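Local coordinates for putative nisin-resistance protein (PDB 4Y68), which probably confers resistance to the lantibiotic nisin as a lipoprotein of the S41 peptidase family, at residues Asp117-Thr122 with Gln142-Glu147. Numbering follows the deposited sequence.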
# COMPACT_ATOMS: atom_id res chain seq x y z
N ASP A 117 -10.17 5.12 -28.67
CA ASP A 117 -9.30 6.08 -27.99
C ASP A 117 -9.09 5.83 -26.49
O ASP A 117 -8.14 6.34 -25.90
CB ASP A 117 -9.84 7.50 -28.18
CG ASP A 117 -9.71 7.97 -29.61
OD1 ASP A 117 -8.82 7.43 -30.31
OD2 ASP A 117 -10.48 8.85 -30.05
N ILE A 118 -9.97 5.03 -25.89
CA ILE A 118 -9.96 4.84 -24.44
C ILE A 118 -9.80 3.37 -24.01
O ILE A 118 -10.58 2.51 -24.43
CB ILE A 118 -11.26 5.38 -23.83
CG1 ILE A 118 -11.42 6.88 -24.13
CG2 ILE A 118 -11.30 5.09 -22.33
CD1 ILE A 118 -12.62 7.51 -23.43
N LEU A 119 -8.79 3.10 -23.19
CA LEU A 119 -8.62 1.79 -22.55
C LEU A 119 -9.07 1.87 -21.10
O LEU A 119 -8.80 2.86 -20.41
CB LEU A 119 -7.17 1.31 -22.61
CG LEU A 119 -6.46 1.19 -23.96
CD1 LEU A 119 -5.13 0.44 -23.79
CD2 LEU A 119 -7.34 0.49 -24.97
N LEU A 120 -9.77 0.84 -20.63
CA LEU A 120 -10.15 0.73 -19.23
C LEU A 120 -9.21 -0.27 -18.55
O LEU A 120 -9.26 -1.46 -18.84
CB LEU A 120 -11.61 0.28 -19.09
CG LEU A 120 -12.06 -0.15 -17.68
CD1 LEU A 120 -11.78 0.92 -16.63
CD2 LEU A 120 -13.53 -0.52 -17.66
N ILE A 121 -8.35 0.20 -17.65
CA ILE A 121 -7.42 -0.72 -17.01
C ILE A 121 -7.80 -0.99 -15.55
O ILE A 121 -7.95 -0.08 -14.74
CB ILE A 121 -5.98 -0.21 -17.11
CG1 ILE A 121 -5.60 -0.01 -18.58
CG2 ILE A 121 -5.01 -1.22 -16.54
CD1 ILE A 121 -4.20 0.56 -18.78
N THR A 122 -8.01 -2.26 -15.24
CA THR A 122 -8.28 -2.74 -13.90
C THR A 122 -6.97 -3.05 -13.19
O THR A 122 -6.15 -3.81 -13.69
CB THR A 122 -9.17 -3.99 -13.95
OG1 THR A 122 -10.38 -3.65 -14.64
CG2 THR A 122 -9.51 -4.50 -12.56
N GLN A 142 2.84 -2.55 -18.08
CA GLN A 142 3.80 -1.98 -19.01
C GLN A 142 3.38 -2.26 -20.47
O GLN A 142 3.30 -1.34 -21.27
CB GLN A 142 5.18 -2.55 -18.71
CG GLN A 142 6.28 -2.12 -19.65
CD GLN A 142 6.95 -0.84 -19.23
OE1 GLN A 142 6.29 0.16 -18.93
NE2 GLN A 142 8.27 -0.86 -19.20
N ASN A 143 3.07 -3.51 -20.79
CA ASN A 143 2.70 -3.83 -22.17
C ASN A 143 1.49 -3.05 -22.63
O ASN A 143 1.49 -2.51 -23.73
CB ASN A 143 2.42 -5.31 -22.36
CG ASN A 143 1.87 -5.61 -23.76
OD1 ASN A 143 0.67 -5.48 -24.01
ND2 ASN A 143 2.76 -5.96 -24.68
N ILE A 144 0.48 -2.99 -21.78
CA ILE A 144 -0.74 -2.26 -22.13
C ILE A 144 -0.44 -0.81 -22.41
O ILE A 144 -0.91 -0.28 -23.41
CB ILE A 144 -1.79 -2.34 -21.02
CG1 ILE A 144 -2.34 -3.77 -20.91
CG2 ILE A 144 -2.90 -1.30 -21.28
CD1 ILE A 144 -3.27 -3.99 -19.74
N LEU A 145 0.34 -0.18 -21.54
CA LEU A 145 0.59 1.25 -21.62
C LEU A 145 1.56 1.61 -22.75
O LEU A 145 1.41 2.66 -23.37
CB LEU A 145 1.13 1.78 -20.28
CG LEU A 145 0.16 1.79 -19.10
CD1 LEU A 145 0.85 2.14 -17.78
CD2 LEU A 145 -0.99 2.75 -19.35
N MET A 146 2.53 0.73 -23.02
CA MET A 146 3.58 1.03 -24.00
C MET A 146 3.27 0.54 -25.43
O MET A 146 3.66 1.19 -26.40
CB MET A 146 4.92 0.44 -23.53
CG MET A 146 5.54 1.13 -22.28
SD MET A 146 5.97 2.89 -22.43
CE MET A 146 7.11 2.88 -23.81
N GLU A 147 2.57 -0.58 -25.56
CA GLU A 147 2.33 -1.19 -26.87
C GLU A 147 0.89 -1.17 -27.38
O GLU A 147 0.60 -1.78 -28.40
CB GLU A 147 2.81 -2.62 -26.83
CG GLU A 147 4.16 -2.76 -26.19
CD GLU A 147 5.07 -3.59 -27.03
OE1 GLU A 147 4.83 -3.64 -28.25
OE2 GLU A 147 6.00 -4.21 -26.48
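Ile121 reaches from strand 118-122 to Ile144 of the helix with a fully extended arm whose atoms draw steadily nearer to one methyl. Its bond from CA to CB points toward the helix, and CB is still 5.3 Å from Ile144 CG2. Ile121 CG1, set beside the backbone N and anti to the carbonyl carbon (chi1 -58°), comes to 4.0 Å from Ile144 CG2. With chi2 near 177° the chain runs on without a bend, and CD1 ends 3.4 Å from Ile144 CG2, a little inside ordinary van der Waals contact. The same CD1 also meets Leu145 CD2, at 3.9 Å, so two successive helix residues share the tip. Ile121 and Ile144 pass each other in opposite directions, and the Ile121 tip meets the CG2 branch of Ile144.

Two residues earlier on the same strand face, Leu119 sends CD1 to Ile144 CG2 at 3.8 Å. That methyl therefore touches both the Leu119 and the Ile121 tips, whose CD1 atoms are 5.1 Å apart. Both strand residues belong to a beta-alpha-beta unit of the S41 peptidase domain: strand 118-122, helix 131-147 and strand 152-156, the two strands being parallel neighbours in a mixed sheet. The C-terminal part of the helix, 142-147, runs nearly antiparallel to strand 118-122 (164°). The axes of these two segments are 10.9 Å apart at closest. Between them 156 Å² is buried, all through apolar side chains, with no hydrogen bond across.

Leu145 leans in at a slant, offering only CD2 to Ile121, while its side chain also packs on Leu153 of the next strand. On the other flank Tyr111 of strand 110-113 touches both Ile121 and Ile144.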